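Local atomic coordinates of probable polyketide synthase 1 (Dictyostelium discoideum, PDB entry 2H84), a protein that probably acts as a hybrid polyketide synthase, whose C-terminal type III domain, described here, extends and cyclises polyketides and makes only acylpyrones in vitro. Residues A[88-92]-A[124-129]; A[131-135]-A[149-153]. All coordinates share one frame. Residue numbers count along the deposited sequence, not the author numbering.

Contact 1: residues A[88-92]-A[124-129]; sequences NNQFK and TSTGII
Residues 88-92 form a helical turn, with Lys92 N bonded to Asn88 O. Residues 124-129 pass beside it, extended from Gly127 to Ile129. In CA register, Asn88 lies 5.8 Å from Gly127 and Lys92 6.1 Å from Ile129. Phe91 (chi1 t) points its ring at the loop. Gly127 CA sits over one ring face, 3.4 Å from the centroid, as a CH-pi contact. A CB on Gly127 would clash with Phe91 CD1. Ile129 (chi1 m, chi2 t) meets the ring edge, CG1 to Phe91 CE1 3.7 Å. Lys92 CG also lies 3.7 Å from Ile129 CG1. Lys92 NZ reaches Ile128 O through water 2 and forms a salt bridge with Asp247 of the second subunit. Asn88 (chi1 t) accepts from Ile128 N at OD1, 3.0 Å. The side chain of Thr126 is about 8 Å from that of Cys157, the predicted active-site residue. Thus the N-terminal part of helix 84-110 packs on the loop between strand 119-124 and helix 133-141.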
loop_
_atom_site.group_PDB
_atom_site.type_symbol
_atom_site.label_atom_id
_atom_site.label_comp_id
_atom_site.label_asym_id
_atom_site.label_seq_id
_atom_site.Cartn_x
_atom_site.Cartn_y
_atom_site.Cartn_z
ATOM N N ASN A 88 -17.520 -3.296 -3.447
ATOM C CA ASN A 88 -16.250 -2.903 -4.037
ATOM C C ASN A 88 -16.436 -2.276 -5.409
ATOM O O ASN A 88 -15.691 -1.371 -5.784
ATOM C CB ASN A 88 -15.312 -4.099 -4.143
ATOM C CG ASN A 88 -13.890 -3.691 -4.469
ATOM O OD1 ASN A 88 -13.238 -2.998 -3.689
ATOM N ND2 ASN A 88 -13.401 -4.121 -5.628
ATOM N N ASN A 89 -17.411 -2.764 -6.168
ATOM C CA ASN A 89 -17.672 -2.187 -7.479
ATOM C C ASN A 89 -18.212 -0.778 -7.245
ATOM O O ASN A 89 -17.840 0.165 -7.946
ATOM C CB ASN A 89 -18.675 -3.040 -8.266
ATOM C CG ASN A 89 -17.991 -4.025 -9.185
ATOM O OD1 ASN A 89 -16.768 -4.170 -9.148
ATOM N ND2 ASN A 89 -18.768 -4.707 -10.020
ATOM N N GLN A 90 -19.074 -0.638 -6.239
ATOM C CA GLN A 90 -19.633 0.662 -5.887
ATOM C C GLN A 90 -18.492 1.582 -5.464
ATOM O O GLN A 90 -18.418 2.728 -5.899
ATOM C CB GLN A 90 -20.647 0.525 -4.740
ATOM C CG GLN A 90 -21.021 1.845 -4.062
ATOM C CD GLN A 90 -21.852 2.784 -4.931
ATOM O OE1 GLN A 90 -22.042 3.957 -4.590
ATOM N NE2 GLN A 90 -22.354 2.273 -6.051
ATOM N N PHE A 91 -17.608 1.064 -4.613
ATOM C CA PHE A 91 -16.442 1.801 -4.118
ATOM C C PHE A 91 -15.659 2.369 -5.304
ATOM O O PHE A 91 -15.484 3.583 -5.429
ATOM C CB PHE A 91 -15.566 0.847 -3.296
ATOM C CG PHE A 91 -14.284 1.458 -2.768
ATOM C CD1 PHE A 91 -13.082 1.254 -3.433
ATOM C CD2 PHE A 91 -14.273 2.194 -1.582
ATOM C CE1 PHE A 91 -11.893 1.756 -2.919
ATOM C CE2 PHE A 91 -13.087 2.696 -1.067
ATOM C CZ PHE A 91 -11.897 2.479 -1.740
ATOM N N LYS A 92 -15.206 1.470 -6.173
ATOM C CA LYS A 92 -14.459 1.826 -7.372
ATOM C C LYS A 92 -15.160 2.956 -8.131
ATOM O O LYS A 92 -14.529 3.886 -8.630
ATOM C CB LYS A 92 -14.349 0.589 -8.274
ATOM C CG LYS A 92 -12.946 0.285 -8.769
ATOM C CD LYS A 92 -12.591 -1.170 -8.537
ATOM C CE LYS A 92 -13.478 -2.101 -9.346
ATOM N NZ LYS A 92 -13.165 -3.532 -9.083
ATOM N N THR A 124 -5.739 4.185 1.235
ATOM C CA THR A 124 -7.074 3.654 1.512
ATOM C C THR A 124 -6.993 2.218 1.995
ATOM O O THR A 124 -5.973 1.553 1.781
ATOM C CB THR A 124 -7.982 3.659 0.266
ATOM O OG1 THR A 124 -9.305 3.246 0.643
ATOM C CG2 THR A 124 -7.443 2.711 -0.802
ATOM N N SER A 125 -8.060 1.748 2.651
ATOM C CA SER A 125 -8.137 0.373 3.154
ATOM C C SER A 125 -9.584 -0.082 3.137
ATOM O O SER A 125 -9.909 -1.155 3.629
ATOM C CB SER A 125 -7.600 0.282 4.577
ATOM O OG SER A 125 -6.277 0.781 4.650
ATOM N N THR A 126 -10.456 0.743 2.565
ATOM C CA THR A 126 -11.877 0.412 2.488
ATOM C C THR A 126 -12.316 -0.127 1.133
ATOM O O THR A 126 -13.499 -0.304 0.893
ATOM C CB THR A 126 -12.756 1.632 2.840
ATOM O OG1 THR A 126 -12.170 2.826 2.306
ATOM C CG2 THR A 126 -12.899 1.765 4.332
ATOM N N GLY A 127 -11.365 -0.394 0.249
ATOM C CA GLY A 127 -11.708 -0.924 -1.058
ATOM C C GLY A 127 -10.458 -1.157 -1.879
ATOM O O GLY A 127 -9.424 -0.555 -1.606
ATOM N N ILE A 128 -10.547 -2.023 -2.884
ATOM C CA ILE A 128 -9.399 -2.333 -3.732
ATOM C C ILE A 128 -9.587 -1.873 -5.171
ATOM O O ILE A 128 -10.463 -2.369 -5.877
ATOM C CB ILE A 128 -9.117 -3.854 -3.741
ATOM C CG1 ILE A 128 -8.962 -4.363 -2.305
ATOM C CG2 ILE A 128 -7.868 -4.152 -4.551
ATOM C CD1 ILE A 128 -7.835 -3.699 -1.532
ATOM N N ILE A 129 -8.757 -0.925 -5.597
ATOM C CA ILE A 129 -8.815 -0.394 -6.952
ATOM C C ILE A 129 -7.476 -0.559 -7.655
ATOM O O ILE A 129 -6.457 -0.035 -7.203
ATOM C CB ILE A 129 -9.138 1.102 -6.967
ATOM C CG1 ILE A 129 -10.475 1.361 -6.292
ATOM C CG2 ILE A 129 -9.174 1.606 -8.391
ATOM C CD1 ILE A 129 -10.889 2.820 -6.324
HETATM O O HOH W 1 -14.839 -2.318 -0.949
HETATM O O HOH W 2 -10.748 -4.722 -7.735
#

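Contact 2: residues A[131-135]-A[149-153]; sequences PDVNF and RVSLN
Residues 131-135 lead into helix 133-141 and face the strand 149-153. A cis peptide bond precedes Pro131. Asp132 is extended (phi/psi -63/166) and holds the N-cap position; Val133 to Phe135 are helical. Asp132 CA lies 7.0 Å from Ser151 CA, and Asn134 CA 6.4 Å from Arg149 CA. On the strand, the CB atoms of Arg149, Ser151 and Asn153 point toward the helix start, and those of Val150 and Leu152 away.

Asp132 (chi1 t) is the main acceptor. Its OD1 takes a short hydrogen bond from Ser151 OG, 2.5 Å, and another from Asn153 ND2, 3.0 Å. Ser122 of the adjacent strand adds a weak hydrogen bond to the same oxygen. Asp132 OD2 takes a weak hydrogen bond from Val133 N, 2.7 Å. Ser151 and Asn153 both have chi1 m. Asn153 ND2 also donates to the main-chain oxygen of Asn153 of the second subunit.

Asn134 (chi1 p) sets its amide between Ser151 and Arg149. The Arg149 side chain reaches the helix start, its NE 3.7 Å from Phe135 CB. Phe135 CD1 lies over one guanidinium face. The main chain of Arg149 bonds to Arg165 and Asn234 of the second subunit. Leu152 centres an inverse gamma turn. Strand 119-124, helix 133-141 and strand 148-153 make a beta-alpha-beta unit with parallel strands, as belongs to the thiolase fold of chalcone synthase-like enzymes.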
loop_
_atom_site.group_PDB
_atom_site.type_symbol
_atom_site.label_atom_id
_atom_site.label_comp_id
_atom_site.label_asym_id
_atom_site.label_seq_id
_atom_site.Cartn_x
_atom_site.Cartn_y
_atom_site.Cartn_z
ATOM N N PRO A 131 -5.823 -0.277 -11.637
ATOM C CA PRO A 131 -4.720 0.542 -11.115
ATOM C C PRO A 131 -5.189 1.361 -9.911
ATOM O O PRO A 131 -6.341 1.794 -9.856
ATOM C CB PRO A 131 -4.367 1.442 -12.298
ATOM C CG PRO A 131 -4.860 0.689 -13.504
ATOM C CD PRO A 131 -6.152 0.096 -13.021
ATOM N N ASP A 132 -4.294 1.592 -8.960
ATOM C CA ASP A 132 -4.639 2.333 -7.750
ATOM C C ASP A 132 -5.049 3.780 -8.000
ATOM O O ASP A 132 -4.820 4.318 -9.075
ATOM C CB ASP A 132 -3.465 2.309 -6.788
ATOM C CG ASP A 132 -3.879 2.593 -5.366
ATOM O OD1 ASP A 132 -2.981 2.762 -4.525
ATOM O OD2 ASP A 132 -5.091 2.641 -5.082
ATOM N N VAL A 133 -5.644 4.408 -6.991
ATOM C CA VAL A 133 -6.095 5.791 -7.097
ATOM C C VAL A 133 -5.020 6.782 -7.549
ATOM O O VAL A 133 -5.298 7.673 -8.347
ATOM C CB VAL A 133 -6.665 6.280 -5.762
ATOM C CG1 VAL A 133 -7.273 7.654 -5.919
ATOM C CG2 VAL A 133 -7.709 5.304 -5.268
ATOM N N ASN A 134 -3.796 6.644 -7.050
ATOM C CA ASN A 134 -2.754 7.582 -7.449
ATOM C C ASN A 134 -2.483 7.584 -8.947
ATOM O O ASN A 134 -2.125 8.623 -9.498
ATOM C CB ASN A 134 -1.446 7.325 -6.688
ATOM C CG ASN A 134 -0.964 5.896 -6.801
ATOM O OD1 ASN A 134 -1.240 5.076 -5.973
ATOM N ND2 ASN A 134 -0.243 5.608 -7.825
ATOM N N PHE A 135 -2.640 6.436 -9.609
ATOM C CA PHE A 135 -2.406 6.358 -11.056
ATOM C C PHE A 135 -3.539 7.049 -11.807
ATOM O O PHE A 135 -3.307 7.850 -12.722
ATOM C CB PHE A 135 -2.328 4.905 -11.521
ATOM C CG PHE A 135 -2.176 4.754 -13.018
ATOM C CD1 PHE A 135 -0.909 4.690 -13.602
ATOM C CD2 PHE A 135 -3.294 4.695 -13.844
ATOM C CE1 PHE A 135 -0.758 4.584 -14.970
ATOM C CE2 PHE A 135 -3.145 4.588 -15.213
ATOM C CZ PHE A 135 -1.872 4.528 -15.773
ATOM N N ARG A 149 4.795 7.338 -8.215
ATOM C CA ARG A 149 3.638 6.778 -7.514
ATOM C C ARG A 149 3.975 5.954 -6.269
ATOM O O ARG A 149 4.974 5.234 -6.230
ATOM C CB ARG A 149 2.801 5.896 -8.445
ATOM C CG ARG A 149 2.854 6.245 -9.915
ATOM C CD ARG A 149 1.596 5.770 -10.650
ATOM N NE ARG A 149 1.066 4.478 -10.198
ATOM C CZ ARG A 149 1.672 3.304 -10.359
ATOM N NH1 ARG A 149 2.855 3.226 -10.963
ATOM N NH2 ARG A 149 1.079 2.198 -9.928
ATOM N N VAL A 150 3.112 6.066 -5.262
ATOM C CA VAL A 150 3.247 5.350 -3.996
ATOM C C VAL A 150 1.856 4.931 -3.520
ATOM O O VAL A 150 1.013 5.788 -3.276
ATOM C CB VAL A 150 3.875 6.246 -2.910
ATOM C CG1 VAL A 150 4.018 5.472 -1.620
ATOM C CG2 VAL A 150 5.216 6.744 -3.367
ATOM N N SER A 151 1.606 3.627 -3.395
ATOM C CA SER A 151 0.297 3.147 -2.924
ATOM C C SER A 151 0.324 2.657 -1.469
ATOM O O SER A 151 0.592 1.490 -1.223
ATOM C CB SER A 151 -0.209 1.999 -3.804
ATOM O OG SER A 151 -0.545 2.427 -5.116
ATOM N N LEU A 152 0.058 3.541 -0.511
ATOM C CA LEU A 152 0.033 3.157 0.903
ATOM C C LEU A 152 -1.355 2.609 1.248
ATOM O O LEU A 152 -2.205 3.347 1.756
ATOM C CB LEU A 152 0.289 4.356 1.824
ATOM C CG LEU A 152 1.652 4.658 2.449
ATOM C CD1 LEU A 152 1.418 5.516 3.701
ATOM C CD2 LEU A 152 2.382 3.368 2.821
ATOM N N ASN A 153 -1.591 1.327 0.986
ATOM C CA ASN A 153 -2.892 0.751 1.277
ATOM C C ASN A 153 -2.855 -0.390 2.300
ATOM O O ASN A 153 -1.838 -1.064 2.481
ATOM C CB ASN A 153 -3.513 0.253 -0.022
ATOM C CG ASN A 153 -3.419 1.271 -1.134
ATOM O OD1 ASN A 153 -3.938 2.386 -1.019
ATOM N ND2 ASN A 153 -2.753 0.894 -2.226
#

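Overall arrangement
From the N terminus, the chain runs along helix 84-110 and through strand 119-124 into the loop 124-129. Contact 1 closes this excursion, returning the loop to the helix. Contact 2 opens just beyond it, and closes when strand 148-153 comes back against the start of helix 133-141. The two are in series and neither nest nor cross. Their centres are about 12 Å apart, and they touch where Thr124 O lies 3.3 Å from Asn153 CB. Together they tie helix 84-110, the loop after strand 119-124 and the start of helix 133-141 to one edge of the chain's large mixed sheet. Both also reach the second subunit of the homodimer.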